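Local coordinates for B-agarase (Agarivorans gilvus, PDB 5Z6P), which probably hydrolyses beta-glycosidic bonds in agarose as a beta-agarase of glycoside hydrolase family 50, at residues V79-Q84 with I188-H193; T109-N114 with R125-A130; P478-R483 with R600-E605; T487-K492 with K607-N612. All blocks are in the same frame, centred on the assembly; numbering follows the deposited sequence.

Contact 1. Residues V79-Q84 with I188-H193; sequences VFIEPQ and IELSIH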
# COMPACT_ATOMS: atom_id res chain seq x y z
N VAL A 79 -4.88 -13.15 19.66
CA VAL A 79 -4.69 -13.35 21.07
C VAL A 79 -5.00 -12.02 21.77
O VAL A 79 -4.45 -10.99 21.37
CB VAL A 79 -3.25 -13.77 21.39
CG1 VAL A 79 -3.08 -13.94 22.89
CG2 VAL A 79 -2.86 -15.03 20.60
N PHE A 80 -5.87 -12.04 22.78
CA PHE A 80 -6.24 -10.85 23.54
C PHE A 80 -5.72 -10.96 24.97
O PHE A 80 -5.90 -11.98 25.63
CB PHE A 80 -7.77 -10.65 23.59
CG PHE A 80 -8.39 -10.33 22.27
CD1 PHE A 80 -8.17 -9.12 21.66
CD2 PHE A 80 -9.25 -11.23 21.66
CE1 PHE A 80 -8.75 -8.82 20.45
CE2 PHE A 80 -9.84 -10.94 20.45
CZ PHE A 80 -9.59 -9.74 19.84
N ILE A 81 -5.10 -9.88 25.43
CA ILE A 81 -4.55 -9.80 26.77
C ILE A 81 -5.15 -8.59 27.46
O ILE A 81 -4.80 -7.47 27.13
CB ILE A 81 -3.01 -9.68 26.74
CG1 ILE A 81 -2.41 -10.74 25.80
CG2 ILE A 81 -2.42 -9.76 28.15
CD1 ILE A 81 -0.91 -10.66 25.66
N GLU A 82 -6.07 -8.81 28.39
CA GLU A 82 -6.78 -7.72 29.04
C GLU A 82 -6.70 -7.83 30.54
O GLU A 82 -7.21 -8.78 31.11
CB GLU A 82 -8.26 -7.71 28.64
CG GLU A 82 -8.54 -7.38 27.21
CD GLU A 82 -10.02 -7.26 26.93
OE1 GLU A 82 -10.66 -6.34 27.47
OE2 GLU A 82 -10.55 -8.10 26.16
N PRO A 83 -6.07 -6.85 31.19
CA PRO A 83 -6.11 -6.82 32.65
C PRO A 83 -7.51 -6.47 33.14
O PRO A 83 -8.26 -5.82 32.42
CB PRO A 83 -5.11 -5.72 33.01
CG PRO A 83 -5.16 -4.80 31.86
CD PRO A 83 -5.40 -5.66 30.64
N GLN A 84 -7.87 -6.91 34.34
CA GLN A 84 -9.17 -6.60 34.92
C GLN A 84 -9.27 -5.11 35.19
O GLN A 84 -10.28 -4.48 34.92
CB GLN A 84 -9.39 -7.40 36.20
CG GLN A 84 -9.44 -8.91 35.99
CD GLN A 84 -9.72 -9.65 37.28
OE1 GLN A 84 -10.04 -9.04 38.30
NE2 GLN A 84 -9.62 -10.98 37.23
N ILE A 188 -4.12 -5.53 25.05
CA ILE A 188 -3.15 -5.80 24.01
C ILE A 188 -3.68 -6.89 23.09
O ILE A 188 -4.20 -7.90 23.56
CB ILE A 188 -1.80 -6.21 24.61
CG1 ILE A 188 -1.21 -5.03 25.39
CG2 ILE A 188 -0.85 -6.64 23.51
CD1 ILE A 188 -0.01 -5.38 26.23
N GLU A 189 -3.58 -6.68 21.78
CA GLU A 189 -4.00 -7.69 20.82
C GLU A 189 -2.85 -8.17 19.94
O GLU A 189 -2.20 -7.38 19.26
CB GLU A 189 -5.12 -7.16 19.94
CG GLU A 189 -5.50 -8.12 18.82
CD GLU A 189 -6.37 -7.49 17.77
OE1 GLU A 189 -6.41 -6.24 17.72
OE2 GLU A 189 -7.03 -8.22 17.01
N LEU A 190 -2.62 -9.47 19.99
CA LEU A 190 -1.69 -10.14 19.09
C LEU A 190 -2.48 -10.69 17.89
O LEU A 190 -3.21 -11.66 18.02
CB LEU A 190 -0.94 -11.27 19.79
CG LEU A 190 -0.45 -11.08 21.24
CD1 LEU A 190 0.36 -12.27 21.71
CD2 LEU A 190 0.34 -9.80 21.44
N SER A 191 -2.32 -10.05 16.74
CA SER A 191 -3.17 -10.31 15.58
C SER A 191 -2.38 -10.94 14.45
O SER A 191 -1.28 -10.50 14.10
CB SER A 191 -3.83 -9.00 15.10
OG SER A 191 -4.31 -9.09 13.77
N ILE A 192 -2.94 -12.01 13.90
CA ILE A 192 -2.43 -12.63 12.71
C ILE A 192 -3.58 -12.63 11.72
O ILE A 192 -4.62 -13.26 11.97
CB ILE A 192 -1.91 -14.06 12.99
CG1 ILE A 192 -0.68 -14.00 13.89
CG2 ILE A 192 -1.57 -14.78 11.71
CD1 ILE A 192 -0.31 -15.33 14.49
N HIS A 193 -3.44 -11.88 10.63
CA HIS A 193 -4.56 -11.73 9.72
C HIS A 193 -4.12 -11.61 8.27
O HIS A 193 -2.95 -11.37 7.99
CB HIS A 193 -5.42 -10.53 10.12
CG HIS A 193 -4.85 -9.21 9.71
ND1 HIS A 193 -3.93 -8.53 10.48
CD2 HIS A 193 -5.07 -8.44 8.61
CE1 HIS A 193 -3.60 -7.40 9.87
NE2 HIS A 193 -4.28 -7.32 8.74
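Val79, Phe80 and Ile81 pair with Leu190, Glu189 and Ile188 as neighbouring antiparallel strands in the beta-rich, CBM-like domain of the agarase, with segment axes 4.8 Å apart and 173° between their directions. Four backbone hydrogen bonds join them. Val79 and Leu190 form one hydrogen-bonded pair, exchanging bonds in both directions, with Leu190 N 2.8 Å from Val79 O. Ile81 and Ile188 form the next, with Ile81 N 2.9 Å from Ile188 O. The Phe80–Glu189 pair between them is non-hydrogen-bonded; there the CA of Glu189 makes a CA-H...O contact with Val79 O at 3.4 Å.

Apolar packing fills the buried face that carries Val79, Ile81, Ile188 and Leu190. Val79 CB lies 3.8 Å from Leu190 CB, and Ile81 CB approaches Ile188 CB at 4.2 Å. Phe206 and Leu203 of strand 199-210 pack on Ile81 and Leu190 respectively, so this face belongs to the domain core.

The other face is mixed in character. Glu189 runs beside the Phe80 ring, both side chains pointing the same way, with carboxylate and ring planes 25° apart. The carboxylate is held by Ser78 through OE2 and by Asn114 through OE1. With CG anti to its own backbone N (chi1 174°) and the chain extended beyond it, Glu189 lays its methylene CG 3.7 Å from Phe80 CE1.

Contact 2. Residues T109-N114 with R125-A130; sequences TQMFIN and RCINIA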
# COMPACT_ATOMS: atom_id res chain seq x y z
N THR A 109 5.75 -15.85 10.33
CA THR A 109 4.50 -15.22 10.72
C THR A 109 4.68 -13.73 10.83
O THR A 109 5.60 -13.25 11.51
CB THR A 109 3.99 -15.75 12.08
OG1 THR A 109 3.79 -17.16 12.01
CG2 THR A 109 2.69 -15.07 12.46
N GLN A 110 3.81 -12.98 10.17
CA GLN A 110 3.71 -11.57 10.45
C GLN A 110 2.64 -11.35 11.51
O GLN A 110 1.46 -11.63 11.29
CB GLN A 110 3.40 -10.77 9.19
CG GLN A 110 3.22 -9.27 9.43
CD GLN A 110 2.91 -8.51 8.16
OE1 GLN A 110 2.75 -9.10 7.11
NE2 GLN A 110 2.83 -7.19 8.27
N MET A 111 3.06 -10.86 12.66
CA MET A 111 2.17 -10.63 13.77
C MET A 111 2.08 -9.14 14.13
O MET A 111 3.09 -8.49 14.32
CB MET A 111 2.64 -11.43 14.98
CG MET A 111 1.86 -11.16 16.21
SD MET A 111 2.52 -12.05 17.62
CE MET A 111 2.26 -10.85 18.84
N PHE A 112 0.86 -8.63 14.22
CA PHE A 112 0.63 -7.28 14.70
C PHE A 112 0.40 -7.26 16.20
O PHE A 112 -0.31 -8.10 16.74
CB PHE A 112 -0.56 -6.65 13.98
CG PHE A 112 -0.26 -6.21 12.58
CD1 PHE A 112 -0.14 -7.13 11.56
CD2 PHE A 112 -0.08 -4.87 12.28
CE1 PHE A 112 0.14 -6.74 10.28
CE2 PHE A 112 0.20 -4.48 11.01
CZ PHE A 112 0.32 -5.42 10.00
N ILE A 113 1.02 -6.31 16.87
CA ILE A 113 0.79 -6.07 18.29
C ILE A 113 0.08 -4.74 18.39
O ILE A 113 0.68 -3.69 18.15
CB ILE A 113 2.09 -6.03 19.13
CG1 ILE A 113 2.89 -7.33 18.98
CG2 ILE A 113 1.77 -5.76 20.59
CD1 ILE A 113 4.13 -7.20 18.09
N ASN A 114 -1.20 -4.79 18.74
CA ASN A 114 -2.00 -3.60 18.87
C ASN A 114 -2.26 -3.35 20.34
O ASN A 114 -2.83 -4.18 21.04
CB ASN A 114 -3.31 -3.74 18.09
CG ASN A 114 -3.08 -4.11 16.65
OD1 ASN A 114 -2.14 -3.65 16.02
ND2 ASN A 114 -3.95 -4.94 16.10
N ARG A 125 2.05 -1.89 16.15
CA ARG A 125 3.30 -2.29 15.51
C ARG A 125 3.19 -3.72 14.95
O ARG A 125 2.25 -4.44 15.26
CB ARG A 125 4.46 -2.23 16.49
CG ARG A 125 4.65 -0.89 17.15
CD ARG A 125 6.11 -0.69 17.47
NE ARG A 125 6.36 0.54 18.22
CZ ARG A 125 7.47 1.27 18.10
NH1 ARG A 125 8.41 0.90 17.25
NH2 ARG A 125 7.62 2.36 18.83
N CYS A 126 4.16 -4.14 14.13
CA CYS A 126 4.21 -5.55 13.77
C CYS A 126 5.62 -6.12 13.80
O CYS A 126 6.63 -5.38 13.82
CB CYS A 126 3.56 -5.81 12.40
SG CYS A 126 4.45 -5.29 10.95
N ILE A 127 5.68 -7.44 13.82
CA ILE A 127 6.92 -8.18 13.80
C ILE A 127 6.85 -9.32 12.79
O ILE A 127 5.77 -9.83 12.50
CB ILE A 127 7.24 -8.75 15.18
CG1 ILE A 127 6.10 -9.64 15.66
CG2 ILE A 127 7.48 -7.62 16.18
CD1 ILE A 127 6.43 -10.35 16.95
N ASN A 128 8.00 -9.69 12.23
CA ASN A 128 8.10 -10.94 11.50
C ASN A 128 8.78 -12.00 12.36
O ASN A 128 9.92 -11.82 12.79
CB ASN A 128 8.85 -10.77 10.18
CG ASN A 128 8.80 -12.02 9.32
OD1 ASN A 128 9.62 -12.92 9.47
ND2 ASN A 128 7.80 -12.10 8.45
N ILE A 129 8.09 -13.10 12.61
CA ILE A 129 8.64 -14.17 13.43
C ILE A 129 9.19 -15.26 12.52
O ILE A 129 8.44 -15.92 11.81
CB ILE A 129 7.60 -14.76 14.38
CG1 ILE A 129 6.92 -13.63 15.15
CG2 ILE A 129 8.26 -15.75 15.33
CD1 ILE A 129 5.64 -14.01 15.79
N ALA A 130 10.50 -15.41 12.51
CA ALA A 130 11.15 -16.30 11.57
C ALA A 130 11.20 -17.72 12.13
O ALA A 130 11.21 -17.91 13.35
CB ALA A 130 12.55 -15.80 11.25
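Cys126 sits squarely over the Phe112 ring: its CB is 3.7 Å from the ring centroid and only 8° off the normal, a CH-pi contact. SG also stands over that face, in a Cys sulfur-aromatic contact, because chi1 of 73° places it between the backbone N and the carbonyl carbon. Gln110, extended along the same face of the sheet, brings NE2 to 3.7 Å from Cys126 SG in a weak hydrogen bond; the amide's stronger partners are Leu683 O and Thr685 N.

On the opposite face Ile127 is wedged between neighbours. Its CG2 meets Ile113 CD1 at 3.9 Å, while its CG1 lies 4.0 Å from Met111 CB. Ile129 crosses Met111 at a slant and brings CD1 to the same CB. Phe99 of strand 95-103 packs on Met111, Ile113 and Ile127.

Beneath these side chains strands 109-117 and 122-129 form a beta hairpin, with Ile129 N 2.7 Å from Thr109 O in one of its six backbone hydrogen bonds here. Largely apolar packing thus fills the Ile127 face, whereas on the Phe112 face Asn128 ND2 bonds Ser108 OG and also Thr685 OG1, joining Gln110 in tying the hairpin to a distant part of the chain.

Contact 3. Residues P478-R483 with R600-E605; sequences PRFRQR and RVVKQE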
# COMPACT_ATOMS: atom_id res chain seq x y z
N PRO A 478 -20.11 21.44 -12.08
CA PRO A 478 -19.69 21.51 -13.48
C PRO A 478 -18.16 21.56 -13.65
O PRO A 478 -17.65 21.01 -14.62
CB PRO A 478 -20.35 22.79 -13.97
CG PRO A 478 -21.59 22.90 -13.13
CD PRO A 478 -21.20 22.40 -11.78
N ARG A 479 -17.47 22.20 -12.72
CA ARG A 479 -16.02 22.31 -12.79
C ARG A 479 -15.34 20.93 -12.73
O ARG A 479 -14.33 20.73 -13.37
CB ARG A 479 -15.48 23.22 -11.68
CG ARG A 479 -15.71 24.71 -11.95
CD ARG A 479 -15.12 25.54 -10.82
NE ARG A 479 -15.85 25.31 -9.58
CZ ARG A 479 -15.53 25.85 -8.41
NH1 ARG A 479 -16.26 25.59 -7.34
NH2 ARG A 479 -14.49 26.66 -8.32
N PHE A 480 -15.89 19.99 -11.98
CA PHE A 480 -15.28 18.66 -11.89
C PHE A 480 -15.17 18.03 -13.28
O PHE A 480 -14.11 17.51 -13.65
CB PHE A 480 -16.05 17.72 -10.96
CG PHE A 480 -15.56 16.30 -11.02
CD1 PHE A 480 -14.30 15.98 -10.53
CD2 PHE A 480 -16.33 15.29 -11.61
CE1 PHE A 480 -13.82 14.70 -10.60
CE2 PHE A 480 -15.85 14.01 -11.69
CZ PHE A 480 -14.60 13.70 -11.18
N ARG A 481 -16.25 18.11 -14.04
CA ARG A 481 -16.31 17.55 -15.38
C ARG A 481 -15.22 18.17 -16.27
O ARG A 481 -14.53 17.47 -16.99
CB ARG A 481 -17.70 17.74 -16.02
CG ARG A 481 -17.81 17.03 -17.36
CD ARG A 481 -19.17 17.24 -18.05
NE ARG A 481 -20.24 16.45 -17.47
CZ ARG A 481 -20.47 15.17 -17.73
NH1 ARG A 481 -19.69 14.50 -18.57
NH2 ARG A 481 -21.50 14.55 -17.17
N GLN A 482 -15.07 19.49 -16.18
CA GLN A 482 -14.02 20.17 -16.94
C GLN A 482 -12.62 19.69 -16.55
O GLN A 482 -11.76 19.58 -17.40
CB GLN A 482 -14.10 21.69 -16.77
CG GLN A 482 -15.35 22.30 -17.34
CD GLN A 482 -15.57 21.85 -18.76
OE1 GLN A 482 -14.77 22.14 -19.63
NE2 GLN A 482 -16.64 21.10 -18.99
N ARG A 483 -12.40 19.43 -15.27
CA ARG A 483 -11.09 18.96 -14.83
C ARG A 483 -10.88 17.51 -15.27
O ARG A 483 -9.77 17.12 -15.64
CB ARG A 483 -10.93 19.10 -13.31
CG ARG A 483 -10.94 20.55 -12.78
CD ARG A 483 -9.96 21.44 -13.52
NE ARG A 483 -8.64 20.82 -13.58
CZ ARG A 483 -7.75 21.05 -14.54
NH1 ARG A 483 -8.04 21.89 -15.52
NH2 ARG A 483 -6.59 20.43 -14.52
N ARG A 600 -19.67 8.04 -13.27
CA ARG A 600 -20.38 8.36 -14.52
C ARG A 600 -19.66 9.46 -15.28
O ARG A 600 -19.45 9.36 -16.49
CB ARG A 600 -21.85 8.77 -14.25
CG ARG A 600 -22.71 8.97 -15.53
CD ARG A 600 -24.19 9.42 -15.24
NE ARG A 600 -24.24 10.86 -15.01
CZ ARG A 600 -24.43 11.77 -15.96
NH1 ARG A 600 -24.65 11.41 -17.21
NH2 ARG A 600 -24.41 13.05 -15.64
N VAL A 601 -19.28 10.52 -14.56
CA VAL A 601 -18.66 11.67 -15.21
C VAL A 601 -17.28 11.28 -15.78
O VAL A 601 -16.99 11.57 -16.94
CB VAL A 601 -18.51 12.88 -14.26
CG1 VAL A 601 -17.68 13.95 -14.90
CG2 VAL A 601 -19.91 13.44 -13.88
N VAL A 602 -16.48 10.59 -14.98
CA VAL A 602 -15.17 10.14 -15.44
C VAL A 602 -15.32 9.21 -16.65
O VAL A 602 -14.65 9.40 -17.64
CB VAL A 602 -14.37 9.41 -14.35
CG1 VAL A 602 -13.08 8.82 -14.94
CG2 VAL A 602 -14.05 10.35 -13.18
N LYS A 603 -16.19 8.22 -16.57
CA LYS A 603 -16.42 7.32 -17.72
C LYS A 603 -16.74 8.14 -18.98
O LYS A 603 -16.15 7.93 -20.04
CB LYS A 603 -17.56 6.33 -17.42
CG LYS A 603 -17.83 5.32 -18.51
CD LYS A 603 -19.21 4.71 -18.38
CE LYS A 603 -19.51 3.69 -19.49
NZ LYS A 603 -19.45 2.27 -19.01
N GLN A 604 -17.66 9.09 -18.85
CA GLN A 604 -18.13 9.85 -20.01
C GLN A 604 -17.01 10.65 -20.65
O GLN A 604 -16.86 10.63 -21.87
CB GLN A 604 -19.28 10.78 -19.62
CG GLN A 604 -20.59 10.04 -19.49
CD GLN A 604 -21.74 10.93 -19.12
OE1 GLN A 604 -21.54 12.02 -18.61
NE2 GLN A 604 -22.96 10.46 -19.36
N GLU A 605 -16.23 11.34 -19.84
CA GLU A 605 -15.15 12.16 -20.36
C GLU A 605 -14.07 11.27 -20.98
O GLU A 605 -13.51 11.63 -22.01
CB GLU A 605 -14.56 13.06 -19.27
CG GLU A 605 -15.55 14.10 -18.76
CD GLU A 605 -16.10 14.95 -19.88
OE1 GLU A 605 -15.31 15.46 -20.69
OE2 GLU A 605 -17.33 15.11 -19.96
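Gln604 OE1 is gripped by both terminal nitrogens of Arg481, at 2.9 Å from Arg481 NH2 and 3.1 Å from Arg481 NH1. The NH2 bond runs nearly along the C=O axis of the amide, and OE1 lies close to the guanidinium plane for both donors. Arg481 NH1 also forms a salt bridge with Glu605 OE2 at 2.8 Å, using the anti lone pair of that oxygen. The carboxylate and guanidinium planes are 74° apart, and OE2 lies in the guanidinium plane at its edge. The same OE2 bonds Lys608 NZ, and two cations sharing it would tend to favour the charged carboxylate.

Arg481 enters as a knob among Arg600, Val601, Gln604 and Glu605, joining helix 478-495 to helix 581-609 in the region matching the beta-galactosidase family. The segment axes approach to 9.8 Å at a crossing angle of -38°. The Arg481 chain leaves its helix extended and bends at chi3 (-76°), bringing the guanidinium across Val601, whose methyls lie over one of its faces. Arg600 NH2 comes to 3.6 Å from Arg481 NH2, two like charges close together; Arg600 NE is held in a salt bridge by Glu597.

Next to this polar group, Phe480 and Val601 lie alongside each other, pointing opposite ways, with Phe480 CE2 3.7 Å from Val601 CG1. The ring turns an edge to Val602, with CZ 3.9 Å from Val602 CG2.

Contact 4. Residues T487-K492 with K607-N612; sequences TVSQVK and KKQLPN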
# COMPACT_ATOMS: atom_id res chain seq x y z
N THR A 487 -7.78 16.08 -17.63
CA THR A 487 -7.03 14.87 -17.29
C THR A 487 -7.01 13.93 -18.49
O THR A 487 -5.96 13.43 -18.88
CB THR A 487 -7.63 14.16 -16.07
OG1 THR A 487 -7.60 15.05 -14.95
CG2 THR A 487 -6.86 12.86 -15.73
N VAL A 488 -8.19 13.72 -19.07
CA VAL A 488 -8.32 12.82 -20.20
C VAL A 488 -7.50 13.32 -21.40
O VAL A 488 -6.84 12.53 -22.07
CB VAL A 488 -9.78 12.63 -20.61
CG1 VAL A 488 -9.87 11.76 -21.88
CG2 VAL A 488 -10.56 11.99 -19.47
N SER A 489 -7.55 14.62 -21.66
CA SER A 489 -6.82 15.18 -22.78
C SER A 489 -5.32 14.91 -22.65
O SER A 489 -4.65 14.66 -23.64
CB SER A 489 -7.08 16.68 -22.93
OG SER A 489 -8.45 16.92 -23.19
N GLN A 490 -4.80 14.96 -21.43
CA GLN A 490 -3.37 14.72 -21.22
C GLN A 490 -3.00 13.24 -21.40
O GLN A 490 -1.95 12.93 -21.96
CB GLN A 490 -2.93 15.20 -19.85
CG GLN A 490 -1.45 15.03 -19.61
CD GLN A 490 -1.07 15.21 -18.15
OE1 GLN A 490 -0.55 14.29 -17.53
NE2 GLN A 490 -1.34 16.39 -17.61
N VAL A 491 -3.86 12.34 -20.93
CA VAL A 491 -3.66 10.91 -21.16
C VAL A 491 -3.70 10.59 -22.65
O VAL A 491 -2.92 9.78 -23.14
CB VAL A 491 -4.72 10.04 -20.42
CG1 VAL A 491 -4.59 8.56 -20.83
CG2 VAL A 491 -4.56 10.16 -18.93
N LYS A 492 -4.59 11.26 -23.39
CA LYS A 492 -4.70 11.02 -24.81
C LYS A 492 -3.45 11.50 -25.53
O LYS A 492 -2.96 10.84 -26.42
CB LYS A 492 -5.93 11.70 -25.39
CG LYS A 492 -6.10 11.45 -26.88
CD LYS A 492 -7.25 12.23 -27.43
CE LYS A 492 -7.44 12.00 -28.93
NZ LYS A 492 -8.04 10.69 -29.25
N LYS A 607 -14.60 8.35 -22.45
CA LYS A 607 -15.10 7.77 -23.70
C LYS A 607 -15.25 8.80 -24.81
O LYS A 607 -15.20 8.43 -25.97
CB LYS A 607 -16.44 7.04 -23.48
CG LYS A 607 -16.38 5.83 -22.53
CD LYS A 607 -15.35 4.77 -22.96
CE LYS A 607 -15.31 3.57 -21.99
NZ LYS A 607 -14.39 2.48 -22.44
N LYS A 608 -15.38 10.09 -24.46
CA LYS A 608 -15.50 11.13 -25.50
C LYS A 608 -14.22 11.25 -26.30
O LYS A 608 -14.26 11.58 -27.48
CB LYS A 608 -15.83 12.51 -24.90
CG LYS A 608 -17.27 12.72 -24.38
CD LYS A 608 -17.41 14.10 -23.72
CE LYS A 608 -18.65 14.22 -22.86
NZ LYS A 608 -18.88 15.62 -22.40
N GLN A 609 -13.09 11.01 -25.65
CA GLN A 609 -11.79 11.19 -26.29
C GLN A 609 -11.08 9.87 -26.56
O GLN A 609 -10.28 9.76 -27.49
CB GLN A 609 -10.90 12.09 -25.44
CG GLN A 609 -11.53 13.43 -25.08
CD GLN A 609 -10.53 14.36 -24.42
OE1 GLN A 609 -9.42 14.55 -24.93
NE2 GLN A 609 -10.91 14.92 -23.28
N LEU A 610 -11.40 8.85 -25.77
CA LEU A 610 -10.73 7.56 -25.89
C LEU A 610 -11.74 6.41 -25.82
O LEU A 610 -11.67 5.59 -24.92
CB LEU A 610 -9.66 7.40 -24.80
CG LEU A 610 -8.48 8.35 -24.89
CD1 LEU A 610 -7.63 8.33 -23.61
CD2 LEU A 610 -7.63 7.98 -26.10
N PRO A 611 -12.66 6.36 -26.79
CA PRO A 611 -13.82 5.48 -26.70
C PRO A 611 -13.47 3.99 -26.75
O PRO A 611 -14.31 3.18 -26.43
CB PRO A 611 -14.66 5.88 -27.92
CG PRO A 611 -13.69 6.40 -28.90
CD PRO A 611 -12.59 7.05 -28.09
N ASN A 612 -12.24 3.66 -27.13
CA ASN A 612 -11.84 2.27 -27.36
C ASN A 612 -11.03 1.66 -26.22
O ASN A 612 -10.68 0.49 -26.25
CB ASN A 612 -11.01 2.19 -28.65
CG ASN A 612 -11.80 2.58 -29.87
OD1 ASN A 612 -12.88 2.05 -30.10
ND2 ASN A 612 -11.27 3.51 -30.64
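Gln609 and Leu610 pack against Val488, Ser489, Val491 and Lys492 where the C-terminal part of helix 581-609 and the residues following it meet helix 478-495. The end of one helix thus packs on the flank of another, within the region matching the beta-galactosidase family. The nearest CA pairs, Lys492 with Leu610 at 7.0 Å and Val488 with Gln609 at 7.2 Å, lie one helical turn apart on helix 478-495.

The polar part centres on Gln609. Its side chain reaches over Val488 to the hydroxyl of Ser489. Ser489 OG bonds the backbone carbonyl of Ala485, one turn earlier and its stronger partner, and lies 3.1 Å from Gln609 OE1. The Ala485 carbonyl also accepts from Gln609 NE2, so the end of the glutamine is anchored to the backbone of the facing helix.

Apolar contacts gather round Leu610 and Val488. Leu610 CD1 lies 4.1 Å from Val491 CG1, the two side chains crossing at about a right angle, and Leu610 CD2 rests 3.9 Å from Lys492 CG. Ile495 and Ile504 also touch Leu610, extending this apolar cluster into the protein. Val488 CG1 packs against the glutamine, 3.6 Å from Gln609 NE2 and close to Gln609 CB as well.

Lys492 combines both kinds of contact. Its aliphatic chain runs extended past Leu610, then turns at chi4 (75°) toward the backbone carbonyl of Gln609. The ammonium pairs with Asp497 as well, and Lys492 NZ donates to Gln609 O at 3.0 Å, 17° out of the carbonyl plane.

Contacts 1 and 2 are buried strand pairings in the CBM-like domain. They are continuous through one sheet: strand 185-193 of contact 1 lies next to strand 109-117 of contact 2, with Glu189 N probably bonded to Asn114 O, and contact 2 is nested in the loop that contact 1 closes. Contacts 3 and 4 are only partly buried and lie on the opposite side of the chain's centre, the nearest atoms of the two groups being about 30 Å apart. Both join helix 478-495 to helix 581-609, contact 4 also using the residues just after it. Backbone bonds and apolar side chains dominate the strand pairs, whereas polar side chains and charges, together with apolar packing, join the helices.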